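Local structure of glycosylation Associate Protein 2 (Streptococcus agalactiae serotype V, 6OYC) at residues B[128-133]-B[267-272]; B[272-277]-B[284-289]; B[438-443]-B[469-474]; B[380-385]-B[446-451]; B[134-139]-B[154-159]. The protein probably works with its partner Gap proteins in the glycosylation and accessory Sec export of a serine-rich surface adhesin. All coordinates share one frame; numbering follows the deposited sequence.

Contact 1: B[128-133]-B[267-272]; sequences IGQYGE and GTFLLG
Q130 holds CG between the backbone N and the carbonyl carbon (chi1 47°), and its side chain and that of F269 cross obliquely, the amide end of Q130 beside CB of F269. The Q130 chain runs on extended, and its OE1 stops 3.6 Å from F269 CB, with the amide plane 65° from the ring plane. Q130 CD also lies 4.1 Å from L270 CD2, so the amide sits beside both residues. OE1 is held by the backbone N of F310, and none of the polar atoms bonds directly across the two segments. F269 is the central residue of a classic gamma turn, closed by a weak 2.7 Å bond from L270 N to T268 O, within the loop that leads from strand 251-262 of the antiparallel beta domain to strand 274-277 of the large mixed sheet. Residues 128-133 run into strand 132-135, so this loop packs where the beta domain begins. One water ties the backbones together, accepting from Y131 N at 3.1 Å and donating to F269 O at 3.1 Å; R263 also binds that carbonyl. F269 CG stands anti to the carbonyl carbon (chi1 -67°), and the ring it carries meets Y131 O at its edge, 4.3 Å from F269 CD1.

Contact 2: B[272-277]-B[284-289]; sequences GGERHI and FMTYFD
T286 OG1 is gripped from two directions: H276 NE2 lies 2.8 Å away in a nearly straight bond (165°) at the edge of the imidazole, and a water sits 2.7 Å from the hydroxyl. That water donates to E274 OE1, whose charge also meets K354. The H276 ring runs almost parallel to that of F284 (planes 9° apart) but is offset so far that the two hardly overlap, with centroids 4.5 Å apart, and H276 CB rests over the phenylalanine face, 3.7 Å from its centroid. F284 CG is lodged between the backbone N and the carbonyl carbon (chi1 63°), and from there the ring is carried toward H276. On the other face of the sheet R275 and M285 lie side by side, CD to CE 4.1 Å, and R275 NE reaches E283. Four backbone hydrogen bonds zip the antiparallel hairpin, pairing E274 with T286 and H276 with F284. Strand 274-277 ends the large mixed sheet; strand 283-289 lies between it and strand 323-327, and helix 341-358 packs on F284 through Y343 and I347.

Contact 3: B[438-443]-B[469-474]; sequences YFWKSI and SDLLQY
W440 pushes its indole from helix 429-444 toward helix 467-473 and fits into the hollow made by D470, L471 and Y474. CZ2 of W440 abuts D470 CB at 3.5 Å, CZ3 meets L471 CD1 at 4.2 Å, and the Y474 ring meets the indole at CE3, W440 CE3 to Y474 CE1 3.5 Å. The six-membered ring of W440 and the Y474 ring are parallel within 3° but slid apart, their centroids 5.0 Å from each other. F439 CD2, from the same helix as W440, sits 3.5 Å above one face of the indole, over its centre. Both helices belong to a domain consistent with an alpha/beta-hydrolase fold and flank strand 452-458 in the sequence, one leading into it and the other following. N397 bonds to both W440 NE1 and D470 OD2, which pins the indole's polar edge beside the carboxylate; T466 OG1 bonds D470 OD2 as well. Beside this wedge, I443 CG2 touches Y474 CD2 at 4.4 Å, while Y474 OH is held by E444.

Contact 4: B[380-385]-B[446-451]; sequences HGAKLN and GDFSNT
N385 clamps onto a compact loop in which D447 makes an Asx turn and F448 to T451 a type I beta turn, just ahead of strand 452-458 in the alpha/beta-hydrolase-like domain. Its CG stands anti to the backbone N (chi1 -160°), and both ends of the amide are used. OD1 accepts from N450 N at 2.6 Å in the carbonyl plane, on a lone pair, while ND2 donates to S449 OG at 2.7 Å almost straight (168°) and nearly in the amide plane. T451, which is buried, has OG1 3.6 Å from N385 OD1 and bonds P386 O. The second tight region lies where residues 380-385 leave helix 372-381: F448 CZ pushes to 3.3 Å from A382 N and 3.6 Å from A382 CB, and I443 and I389 close in on the ring as well. The backbones are tied beside it by D447 N to A382 O at 3.1 Å. The clamp on N385, by contrast, lies at a rim where D447 and S449 are exposed, and its loose part is N450 ND2, which makes a weak bond of 3.4 Å to N385 O. Within the loop, S449 N donates to D447 OD1 at 2.8 Å, nearly along the C-O axis of the carboxylate.

Contact 5: B[134-139]-B[154-159]; sequences KLQVSQ and GNNYLE
V137 lays its isopropyl group against the backbone of N155 to L158: CG2 lies 3.8 Å from N155 O and 3.8 Å from N156 C, and CB is 4.0 Å from L158 CB. Beside this apolar patch, N156 ND2 donates to Q136 OE1 at 2.7 Å, coming in well above the carbonyl plane (50° out of it), with the two amide planes 71° apart. Q136 bends at chi2 (-72°), which folds CD back from an extended course. This corner belongs to the antiparallel beta domain. After strand 132-135, Q136 leads into a 3-10 segment at 137-139; that strand and strand 157-165 both pair with strand 251-262, and the contact joins the end of the one to the start of the other. A water fills the angle between the segments: it donates to Q136 OE1 at 2.7 Å and to N156 O at 2.9 Å and accepts from V137 N at 2.9 Å. Q136 OE1 thus takes two donors, while its NE2 binds L331 O, whose residue also packs on N156 and Y157.

In the fold
Contacts 1 and 2 run into one another: they share G272, their centres are 10 Å apart, and T268 N lies 3.0 Å from G273 O, a probable hydrogen bond. Contact 5 continues strand 132-135 from contact 1, its centre 24 Å away. Loop 267-272 of contact 1 joins strand 251-262 of the beta domain to strand 274-277 of the hydrolase-like sheet. Contacts 3 and 4, 12 Å apart, form a second pair around strands 388-392 and 452-458, toward the other end of that sheet, joined by S442 OG to K383 NZ (2.6 Å, probable hydrogen bond) and by I443 CD1 against F448 CZ. Contact 2 lies 22 Å from contact 4, where helix 372-381 ends; that helix starts within a GxSxG sequence consistent with a nucleophile elbow.

Contact 1: B[128-133]-B[267-272]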
# COMPACT_ATOMS: atom_id res chain seq x y z
N ILE B 128 7.27 2.91 13.21
CA ILE B 128 6.40 3.92 12.63
C ILE B 128 6.93 4.30 11.25
O ILE B 128 8.14 4.33 11.01
CB ILE B 128 6.31 5.15 13.56
CG1 ILE B 128 7.72 5.60 13.92
CG2 ILE B 128 5.54 4.80 14.83
CD1 ILE B 128 7.80 6.90 14.66
N GLY B 129 6.03 4.62 10.34
CA GLY B 129 6.43 4.99 9.00
C GLY B 129 6.26 3.84 8.01
O GLY B 129 5.96 2.70 8.37
N GLN B 130 6.45 4.18 6.74
CA GLN B 130 6.41 3.22 5.65
C GLN B 130 7.49 3.61 4.66
O GLN B 130 7.83 4.79 4.55
CB GLN B 130 5.04 3.22 4.97
CG GLN B 130 4.54 4.64 4.66
CD GLN B 130 3.19 4.71 3.95
OE1 GLN B 130 2.73 3.74 3.33
NE2 GLN B 130 2.55 5.87 4.04
N TYR B 131 8.03 2.62 3.94
CA TYR B 131 8.92 2.94 2.83
C TYR B 131 9.04 1.77 1.86
O TYR B 131 9.06 0.60 2.26
CB TYR B 131 10.34 3.33 3.26
CG TYR B 131 11.13 3.94 2.11
CD1 TYR B 131 10.74 5.16 1.54
CD2 TYR B 131 12.22 3.28 1.55
CE1 TYR B 131 11.43 5.72 0.48
CE2 TYR B 131 12.93 3.84 0.48
CZ TYR B 131 12.53 5.06 -0.05
OH TYR B 131 13.21 5.63 -1.11
N GLY B 132 9.16 2.11 0.59
CA GLY B 132 9.55 1.16 -0.43
C GLY B 132 10.08 1.92 -1.63
O GLY B 132 9.83 3.12 -1.78
N GLU B 133 10.83 1.21 -2.47
CA GLU B 133 11.27 1.77 -3.74
C GLU B 133 11.67 0.62 -4.65
O GLU B 133 11.76 -0.53 -4.23
CB GLU B 133 12.41 2.79 -3.55
CG GLU B 133 13.76 2.19 -3.23
CD GLU B 133 14.84 3.26 -3.09
OE1 GLU B 133 14.59 4.30 -2.45
OE2 GLU B 133 15.96 3.07 -3.60
N GLY B 267 1.85 -6.28 8.70
CA GLY B 267 1.24 -5.34 7.78
C GLY B 267 2.13 -4.91 6.62
O GLY B 267 3.35 -4.71 6.78
N THR B 268 1.53 -4.74 5.45
CA THR B 268 2.25 -4.21 4.30
C THR B 268 2.31 -2.69 4.38
O THR B 268 1.27 -2.02 4.47
CB THR B 268 1.57 -4.65 3.00
OG1 THR B 268 1.54 -6.09 2.93
CG2 THR B 268 2.32 -4.10 1.80
N PHE B 269 3.53 -2.15 4.32
CA PHE B 269 3.80 -0.72 4.47
C PHE B 269 3.44 -0.27 5.88
O PHE B 269 4.33 -0.07 6.71
CB PHE B 269 3.06 0.13 3.42
CG PHE B 269 3.53 -0.09 2.01
CD1 PHE B 269 4.89 -0.10 1.69
CD2 PHE B 269 2.61 -0.27 0.98
CE1 PHE B 269 5.33 -0.28 0.37
CE2 PHE B 269 3.04 -0.47 -0.35
CZ PHE B 269 4.39 -0.47 -0.65
N LEU B 270 2.15 -0.12 6.16
CA LEU B 270 1.69 0.23 7.50
C LEU B 270 1.30 -1.02 8.27
O LEU B 270 1.06 -2.09 7.69
CB LEU B 270 0.50 1.19 7.43
CG LEU B 270 0.81 2.50 6.69
CD1 LEU B 270 -0.48 3.22 6.31
CD2 LEU B 270 1.71 3.39 7.55
N LEU B 271 1.24 -0.88 9.59
CA LEU B 271 0.66 -1.89 10.46
C LEU B 271 -0.79 -2.15 10.05
O LEU B 271 -1.62 -1.23 10.02
CB LEU B 271 0.74 -1.42 11.91
CG LEU B 271 0.55 -2.43 13.04
CD1 LEU B 271 1.66 -3.48 13.08
CD2 LEU B 271 0.45 -1.71 14.37
N GLY B 272 -1.11 -3.40 9.70
CA GLY B 272 -2.42 -3.74 9.19
C GLY B 272 -2.57 -3.65 7.69
O GLY B 272 -3.61 -4.09 7.17
O HOH W 1 7.02 -0.04 5.22

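Contact 2: B[272-277]-B[284-289]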
# COMPACT_ATOMS: atom_id res chain seq x y z
N GLY B 272 -1.11 -3.40 9.70
CA GLY B 272 -2.42 -3.74 9.19
C GLY B 272 -2.57 -3.65 7.69
O GLY B 272 -3.61 -4.09 7.17
N GLY B 273 -1.59 -3.12 6.96
CA GLY B 273 -1.72 -3.00 5.52
C GLY B 273 -1.83 -4.35 4.83
O GLY B 273 -1.35 -5.37 5.32
N GLU B 274 -2.48 -4.35 3.67
CA GLU B 274 -2.77 -5.58 2.95
C GLU B 274 -2.20 -5.51 1.53
O GLU B 274 -2.25 -4.46 0.88
CB GLU B 274 -4.28 -5.83 2.88
CG GLU B 274 -4.91 -6.26 4.21
CD GLU B 274 -6.35 -6.76 4.03
OE1 GLU B 274 -7.29 -5.94 4.03
OE2 GLU B 274 -6.53 -7.99 3.86
N ARG B 275 -1.66 -6.63 1.07
CA ARG B 275 -1.10 -6.77 -0.26
C ARG B 275 -2.03 -7.62 -1.11
O ARG B 275 -2.50 -8.66 -0.66
CB ARG B 275 0.29 -7.41 -0.19
CG ARG B 275 0.93 -7.78 -1.54
CD ARG B 275 2.45 -7.89 -1.35
NE ARG B 275 3.15 -8.43 -2.51
CZ ARG B 275 3.32 -9.73 -2.74
NH1 ARG B 275 2.85 -10.64 -1.90
NH2 ARG B 275 3.99 -10.12 -3.81
N HIS B 276 -2.29 -7.18 -2.34
CA HIS B 276 -3.04 -7.96 -3.30
C HIS B 276 -2.23 -8.04 -4.59
O HIS B 276 -1.44 -7.14 -4.89
CB HIS B 276 -4.43 -7.34 -3.56
CG HIS B 276 -5.08 -6.79 -2.33
ND1 HIS B 276 -6.11 -7.43 -1.68
CD2 HIS B 276 -4.83 -5.67 -1.61
CE1 HIS B 276 -6.48 -6.72 -0.62
NE2 HIS B 276 -5.71 -5.65 -0.56
N ILE B 277 -2.40 -9.14 -5.34
CA ILE B 277 -1.55 -9.39 -6.50
C ILE B 277 -2.31 -10.23 -7.53
O ILE B 277 -3.18 -11.03 -7.18
CB ILE B 277 -0.23 -10.07 -6.07
CG1 ILE B 277 0.81 -9.99 -7.16
CG2 ILE B 277 -0.45 -11.52 -5.64
CD1 ILE B 277 2.22 -10.08 -6.61
N PHE B 284 -1.40 -4.19 -5.88
CA PHE B 284 -1.86 -2.99 -5.20
C PHE B 284 -1.94 -3.30 -3.72
O PHE B 284 -1.98 -4.47 -3.31
CB PHE B 284 -3.23 -2.47 -5.73
CG PHE B 284 -4.40 -3.42 -5.52
CD1 PHE B 284 -4.67 -4.44 -6.43
CD2 PHE B 284 -5.26 -3.26 -4.43
CE1 PHE B 284 -5.77 -5.29 -6.24
CE2 PHE B 284 -6.36 -4.10 -4.24
CZ PHE B 284 -6.61 -5.12 -5.14
N MET B 285 -1.95 -2.26 -2.91
CA MET B 285 -2.06 -2.43 -1.47
C MET B 285 -3.25 -1.64 -0.95
O MET B 285 -3.66 -0.64 -1.53
CB MET B 285 -0.78 -1.99 -0.76
CG MET B 285 0.35 -2.98 -0.95
SD MET B 285 1.09 -2.81 -2.57
CE MET B 285 2.52 -3.89 -2.35
N THR B 286 -3.79 -2.09 0.18
CA THR B 286 -4.91 -1.40 0.80
C THR B 286 -4.64 -1.26 2.28
O THR B 286 -4.02 -2.12 2.91
CB THR B 286 -6.24 -2.16 0.56
OG1 THR B 286 -6.15 -3.47 1.11
CG2 THR B 286 -6.56 -2.26 -0.93
N TYR B 287 -5.10 -0.15 2.84
CA TYR B 287 -5.11 0.04 4.28
C TYR B 287 -6.52 0.41 4.71
O TYR B 287 -7.17 1.22 4.06
CB TYR B 287 -4.13 1.14 4.71
CG TYR B 287 -4.20 1.36 6.20
CD1 TYR B 287 -3.61 0.45 7.06
CD2 TYR B 287 -4.90 2.43 6.74
CE1 TYR B 287 -3.68 0.61 8.41
CE2 TYR B 287 -4.98 2.61 8.10
CZ TYR B 287 -4.37 1.69 8.93
OH TYR B 287 -4.44 1.84 10.29
N PHE B 288 -6.98 -0.18 5.81
CA PHE B 288 -8.37 0.02 6.23
C PHE B 288 -8.46 0.26 7.73
O PHE B 288 -7.91 -0.52 8.51
CB PHE B 288 -9.23 -1.18 5.82
CG PHE B 288 -10.60 -1.22 6.46
CD1 PHE B 288 -11.59 -0.31 6.08
CD2 PHE B 288 -10.90 -2.18 7.41
CE1 PHE B 288 -12.86 -0.37 6.67
CE2 PHE B 288 -12.17 -2.25 7.99
CZ PHE B 288 -13.15 -1.34 7.62
N ASP B 289 -9.14 1.34 8.11
CA ASP B 289 -9.39 1.69 9.52
C ASP B 289 -10.89 1.90 9.68
O ASP B 289 -11.43 2.89 9.13
CB ASP B 289 -8.61 2.94 9.92
CG ASP B 289 -8.68 3.25 11.43
OD1 ASP B 289 -9.50 2.64 12.16
OD2 ASP B 289 -7.91 4.12 11.89
O HOH W 2 -5.95 -2.77 6.16
O HOH W 3 -6.93 -3.45 3.71

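Contact 3: B[438-443]-B[469-474]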
# COMPACT_ATOMS: atom_id res chain seq x y z
N TYR B 438 -10.80 2.62 -23.24
CA TYR B 438 -10.78 1.70 -22.10
C TYR B 438 -11.42 2.32 -20.87
O TYR B 438 -12.18 1.65 -20.15
CB TYR B 438 -9.33 1.32 -21.81
CG TYR B 438 -9.15 0.19 -20.84
CD1 TYR B 438 -9.33 -1.13 -21.24
CD2 TYR B 438 -8.78 0.44 -19.53
CE1 TYR B 438 -9.14 -2.17 -20.35
CE2 TYR B 438 -8.59 -0.60 -18.63
CZ TYR B 438 -8.77 -1.90 -19.06
OH TYR B 438 -8.59 -2.94 -18.18
N PHE B 439 -11.12 3.59 -20.60
CA PHE B 439 -11.73 4.26 -19.46
C PHE B 439 -13.25 4.39 -19.63
O PHE B 439 -14.02 4.03 -18.73
CB PHE B 439 -11.09 5.63 -19.25
CG PHE B 439 -11.73 6.43 -18.16
CD1 PHE B 439 -11.35 6.26 -16.83
CD2 PHE B 439 -12.74 7.34 -18.44
CE1 PHE B 439 -11.95 6.99 -15.82
CE2 PHE B 439 -13.35 8.07 -17.44
CZ PHE B 439 -12.95 7.90 -16.13
N TRP B 440 -13.70 4.91 -20.78
CA TRP B 440 -15.12 5.24 -20.92
C TRP B 440 -16.00 4.00 -21.04
O TRP B 440 -17.19 4.08 -20.70
CB TRP B 440 -15.33 6.16 -22.12
CG TRP B 440 -14.61 7.41 -21.91
CD1 TRP B 440 -13.44 7.77 -22.49
CD2 TRP B 440 -14.94 8.45 -20.99
NE1 TRP B 440 -13.03 8.99 -22.01
CE2 TRP B 440 -13.94 9.43 -21.09
CE3 TRP B 440 -16.00 8.66 -20.10
CZ2 TRP B 440 -13.96 10.60 -20.33
CZ3 TRP B 440 -16.02 9.83 -19.36
CH2 TRP B 440 -15.01 10.78 -19.47
N LYS B 441 -15.45 2.86 -21.47
CA LYS B 441 -16.25 1.65 -21.53
C LYS B 441 -16.67 1.22 -20.12
O LYS B 441 -17.78 0.71 -19.92
CB LYS B 441 -15.49 0.53 -22.25
CG LYS B 441 -15.85 -0.88 -21.77
CD LYS B 441 -14.82 -1.92 -22.22
CE LYS B 441 -15.16 -3.30 -21.68
NZ LYS B 441 -15.99 -4.09 -22.64
N SER B 442 -15.79 1.40 -19.14
CA SER B 442 -16.18 1.16 -17.76
C SER B 442 -17.28 2.13 -17.33
O SER B 442 -18.24 1.74 -16.66
CB SER B 442 -14.96 1.30 -16.85
OG SER B 442 -15.28 1.07 -15.50
N ILE B 443 -17.15 3.39 -17.72
CA ILE B 443 -18.15 4.41 -17.40
C ILE B 443 -19.49 4.05 -18.04
O ILE B 443 -20.49 3.85 -17.34
CB ILE B 443 -17.66 5.79 -17.86
CG1 ILE B 443 -16.39 6.18 -17.11
CG2 ILE B 443 -18.76 6.82 -17.68
CD1 ILE B 443 -16.44 5.91 -15.62
N SER B 469 -15.10 18.23 -19.26
CA SER B 469 -16.10 18.30 -20.32
C SER B 469 -16.58 16.92 -20.73
O SER B 469 -17.79 16.66 -20.77
CB SER B 469 -15.55 19.04 -21.54
OG SER B 469 -14.70 20.10 -21.14
N ASP B 470 -15.65 16.01 -21.02
CA ASP B 470 -16.01 14.66 -21.43
C ASP B 470 -16.95 14.00 -20.43
O ASP B 470 -17.83 13.23 -20.83
CB ASP B 470 -14.77 13.79 -21.56
CG ASP B 470 -13.96 14.14 -22.74
OD1 ASP B 470 -14.52 14.77 -23.66
OD2 ASP B 470 -12.76 13.81 -22.75
N LEU B 471 -16.77 14.30 -19.15
CA LEU B 471 -17.56 13.64 -18.12
C LEU B 471 -19.02 14.11 -18.15
O LEU B 471 -19.94 13.30 -18.01
CB LEU B 471 -16.93 13.89 -16.75
CG LEU B 471 -17.58 13.11 -15.61
CD1 LEU B 471 -17.64 11.63 -15.98
CD2 LEU B 471 -16.81 13.33 -14.32
N LEU B 472 -19.24 15.42 -18.34
CA LEU B 472 -20.60 15.92 -18.45
C LEU B 472 -21.32 15.30 -19.64
O LEU B 472 -22.49 14.91 -19.53
CB LEU B 472 -20.59 17.44 -18.57
CG LEU B 472 -19.91 18.17 -17.42
CD1 LEU B 472 -19.16 19.38 -17.93
CD2 LEU B 472 -20.94 18.59 -16.40
N GLN B 473 -20.63 15.19 -20.78
CA GLN B 473 -21.25 14.65 -21.98
C GLN B 473 -21.87 13.28 -21.73
O GLN B 473 -22.86 12.92 -22.38
CB GLN B 473 -20.22 14.57 -23.11
CG GLN B 473 -19.70 15.93 -23.56
CD GLN B 473 -18.78 15.86 -24.78
OE1 GLN B 473 -19.06 15.14 -25.75
NE2 GLN B 473 -17.69 16.62 -24.75
N TYR B 474 -21.33 12.51 -20.78
CA TYR B 474 -21.85 11.18 -20.50
C TYR B 474 -23.07 11.19 -19.61
O TYR B 474 -23.67 10.13 -19.38
CB TYR B 474 -20.77 10.30 -19.89
CG TYR B 474 -20.16 9.41 -20.93
CD1 TYR B 474 -19.00 9.79 -21.60
CD2 TYR B 474 -20.77 8.23 -21.31
CE1 TYR B 474 -18.44 8.99 -22.59
CE2 TYR B 474 -20.23 7.43 -22.29
CZ TYR B 474 -19.06 7.81 -22.92
OH TYR B 474 -18.51 7.01 -23.91

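Contact 4: B[380-385]-B[446-451]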
# COMPACT_ATOMS: atom_id res chain seq x y z
N HIS B 380 -13.14 2.66 -11.16
CA HIS B 380 -13.70 1.58 -10.36
C HIS B 380 -15.04 1.98 -9.74
O HIS B 380 -15.86 1.10 -9.45
CB HIS B 380 -12.68 1.16 -9.28
CG HIS B 380 -11.43 0.54 -9.84
ND1 HIS B 380 -11.40 -0.72 -10.39
CD2 HIS B 380 -10.17 1.04 -9.98
CE1 HIS B 380 -10.18 -0.99 -10.82
NE2 HIS B 380 -9.42 0.06 -10.58
N GLY B 381 -15.27 3.29 -9.56
CA GLY B 381 -16.58 3.76 -9.12
C GLY B 381 -17.71 3.24 -9.99
O GLY B 381 -18.77 2.86 -9.49
N ALA B 382 -17.48 3.18 -11.30
CA ALA B 382 -18.43 2.59 -12.24
C ALA B 382 -18.93 1.21 -11.80
O ALA B 382 -20.06 0.83 -12.11
CB ALA B 382 -17.79 2.51 -13.63
N LYS B 383 -18.11 0.44 -11.09
CA LYS B 383 -18.53 -0.87 -10.63
C LYS B 383 -19.08 -0.85 -9.22
O LYS B 383 -19.54 -1.89 -8.73
CB LYS B 383 -17.36 -1.86 -10.69
CG LYS B 383 -17.17 -2.48 -12.05
CD LYS B 383 -16.41 -1.52 -12.95
CE LYS B 383 -15.46 -2.23 -13.90
NZ LYS B 383 -14.51 -1.23 -14.49
N LEU B 384 -19.04 0.30 -8.55
CA LEU B 384 -19.38 0.36 -7.14
C LEU B 384 -20.60 1.22 -6.84
O LEU B 384 -21.14 1.11 -5.73
CB LEU B 384 -18.18 0.88 -6.33
CG LEU B 384 -17.00 -0.10 -6.26
CD1 LEU B 384 -15.72 0.61 -5.88
CD2 LEU B 384 -17.32 -1.18 -5.27
N ASN B 385 -21.05 2.06 -7.78
CA ASN B 385 -22.19 2.95 -7.61
C ASN B 385 -22.12 3.68 -6.26
O ASN B 385 -23.02 3.54 -5.43
CB ASN B 385 -23.51 2.19 -7.75
CG ASN B 385 -24.69 3.10 -8.07
OD1 ASN B 385 -24.64 4.32 -7.86
ND2 ASN B 385 -25.76 2.52 -8.58
N GLY B 446 -21.11 1.14 -16.63
CA GLY B 446 -21.19 1.23 -15.18
C GLY B 446 -22.53 1.70 -14.68
O GLY B 446 -23.55 1.67 -15.38
N ASP B 447 -22.53 2.16 -13.42
CA ASP B 447 -23.76 2.60 -12.77
C ASP B 447 -23.41 3.64 -11.73
O ASP B 447 -22.87 3.29 -10.67
CB ASP B 447 -24.50 1.43 -12.13
CG ASP B 447 -25.85 1.84 -11.54
OD1 ASP B 447 -26.13 3.06 -11.44
OD2 ASP B 447 -26.62 0.94 -11.18
N PHE B 448 -23.75 4.90 -12.00
CA PHE B 448 -23.57 6.01 -11.08
C PHE B 448 -24.90 6.55 -10.58
O PHE B 448 -25.05 7.76 -10.35
CB PHE B 448 -22.74 7.11 -11.73
CG PHE B 448 -21.34 6.68 -12.07
CD1 PHE B 448 -21.09 5.97 -13.24
CD2 PHE B 448 -20.29 6.96 -11.21
CE1 PHE B 448 -19.80 5.56 -13.55
CE2 PHE B 448 -19.00 6.55 -11.51
CZ PHE B 448 -18.75 5.86 -12.69
N SER B 449 -25.88 5.66 -10.38
CA SER B 449 -27.21 6.11 -9.96
C SER B 449 -27.16 6.78 -8.59
O SER B 449 -27.82 7.81 -8.38
CB SER B 449 -28.18 4.93 -9.95
OG SER B 449 -27.95 4.05 -8.87
N ASN B 450 -26.39 6.23 -7.66
CA ASN B 450 -26.27 6.81 -6.32
C ASN B 450 -25.37 8.04 -6.27
O ASN B 450 -25.30 8.67 -5.22
CB ASN B 450 -25.71 5.77 -5.34
CG ASN B 450 -26.72 4.72 -4.96
OD1 ASN B 450 -27.93 4.94 -5.07
ND2 ASN B 450 -26.24 3.58 -4.47
N THR B 451 -24.70 8.39 -7.37
CA THR B 451 -23.46 9.16 -7.31
C THR B 451 -23.64 10.65 -7.59
O THR B 451 -24.31 11.03 -8.55
CB THR B 451 -22.42 8.61 -8.29
OG1 THR B 451 -22.42 7.17 -8.27
CG2 THR B 451 -21.04 9.11 -7.92

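Contact 5: B[134-139]-B[154-159]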
# COMPACT_ATOMS: atom_id res chain seq x y z
N LYS B 134 11.88 0.96 -5.92
CA LYS B 134 12.12 -0.02 -6.97
C LYS B 134 13.55 0.11 -7.50
O LYS B 134 14.07 1.22 -7.65
CB LYS B 134 11.12 0.16 -8.12
CG LYS B 134 9.76 -0.50 -7.87
CD LYS B 134 8.66 0.11 -8.69
CE LYS B 134 8.14 1.41 -8.05
NZ LYS B 134 7.03 1.97 -8.86
N LEU B 135 14.19 -1.04 -7.73
CA LEU B 135 15.37 -1.12 -8.58
C LEU B 135 14.86 -1.47 -9.97
O LEU B 135 14.35 -2.59 -10.19
CB LEU B 135 16.34 -2.18 -8.05
CG LEU B 135 17.15 -1.74 -6.82
CD1 LEU B 135 16.32 -1.86 -5.52
CD2 LEU B 135 18.40 -2.56 -6.69
N GLN B 136 14.93 -0.50 -10.88
CA GLN B 136 14.42 -0.64 -12.23
C GLN B 136 15.39 -1.43 -13.11
O GLN B 136 16.60 -1.47 -12.85
CB GLN B 136 14.15 0.74 -12.84
CG GLN B 136 13.14 1.60 -12.06
CD GLN B 136 11.70 1.10 -12.21
OE1 GLN B 136 11.41 0.19 -12.99
NE2 GLN B 136 10.79 1.69 -11.45
N VAL B 137 14.86 -2.01 -14.20
CA VAL B 137 15.65 -2.90 -15.04
C VAL B 137 16.82 -2.17 -15.69
O VAL B 137 17.74 -2.81 -16.21
CB VAL B 137 14.79 -3.61 -16.12
CG1 VAL B 137 13.82 -4.60 -15.49
CG2 VAL B 137 14.06 -2.61 -17.02
N SER B 138 16.80 -0.83 -15.68
CA SER B 138 17.95 -0.11 -16.21
C SER B 138 19.20 -0.34 -15.37
O SER B 138 20.31 -0.30 -15.90
CB SER B 138 17.65 1.38 -16.30
OG SER B 138 17.33 1.89 -15.02
N GLN B 139 19.02 -0.55 -14.05
CA GLN B 139 20.10 -0.94 -13.15
C GLN B 139 20.76 -2.27 -13.52
O GLN B 139 21.81 -2.60 -12.94
CB GLN B 139 19.57 -1.17 -11.74
CG GLN B 139 19.31 -0.00 -10.94
CD GLN B 139 19.61 -0.32 -9.52
OE1 GLN B 139 20.35 -1.30 -9.20
NE2 GLN B 139 19.08 0.51 -8.64
N GLY B 154 9.98 -0.84 -23.13
CA GLY B 154 9.87 0.38 -22.39
C GLY B 154 10.80 0.39 -21.18
O GLY B 154 11.79 -0.34 -21.07
N ASN B 155 10.43 1.24 -20.23
CA ASN B 155 11.34 1.55 -19.15
C ASN B 155 11.30 0.55 -18.01
O ASN B 155 12.14 0.63 -17.12
CB ASN B 155 11.05 2.94 -18.59
CG ASN B 155 12.31 3.68 -18.25
OD1 ASN B 155 13.26 3.68 -19.04
ND2 ASN B 155 12.35 4.30 -17.08
N ASN B 156 10.37 -0.40 -18.02
CA ASN B 156 10.19 -1.19 -16.81
C ASN B 156 10.25 -2.71 -17.00
O ASN B 156 10.10 -3.44 -16.02
CB ASN B 156 8.86 -0.81 -16.15
CG ASN B 156 8.80 0.68 -15.80
OD1 ASN B 156 8.23 1.49 -16.54
ND2 ASN B 156 9.42 1.05 -14.67
N TYR B 157 10.48 -3.19 -18.22
CA TYR B 157 10.56 -4.63 -18.45
C TYR B 157 11.73 -4.99 -19.35
O TYR B 157 11.98 -4.32 -20.36
CB TYR B 157 9.24 -5.15 -19.03
CG TYR B 157 8.14 -4.99 -18.01
CD1 TYR B 157 7.39 -3.82 -17.95
CD2 TYR B 157 7.90 -5.98 -17.06
CE1 TYR B 157 6.40 -3.66 -16.99
CE2 TYR B 157 6.92 -5.83 -16.10
CZ TYR B 157 6.17 -4.67 -16.07
OH TYR B 157 5.19 -4.52 -15.11
N LEU B 158 12.47 -6.02 -18.93
CA LEU B 158 13.58 -6.57 -19.68
C LEU B 158 13.26 -8.02 -20.03
O LEU B 158 12.81 -8.79 -19.17
CB LEU B 158 14.89 -6.49 -18.89
CG LEU B 158 16.05 -7.36 -19.39
CD1 LEU B 158 16.41 -7.04 -20.84
CD2 LEU B 158 17.27 -7.19 -18.47
N GLU B 159 13.48 -8.37 -21.28
CA GLU B 159 13.11 -9.66 -21.84
C GLU B 159 14.38 -10.33 -22.36
O GLU B 159 15.08 -9.77 -23.21
CB GLU B 159 12.09 -9.46 -22.96
CG GLU B 159 11.29 -10.67 -23.33
CD GLU B 159 10.26 -10.35 -24.39
OE1 GLU B 159 10.21 -9.17 -24.83
OE2 GLU B 159 9.51 -11.27 -24.78
O HOH W 4 11.97 -2.11 -14.23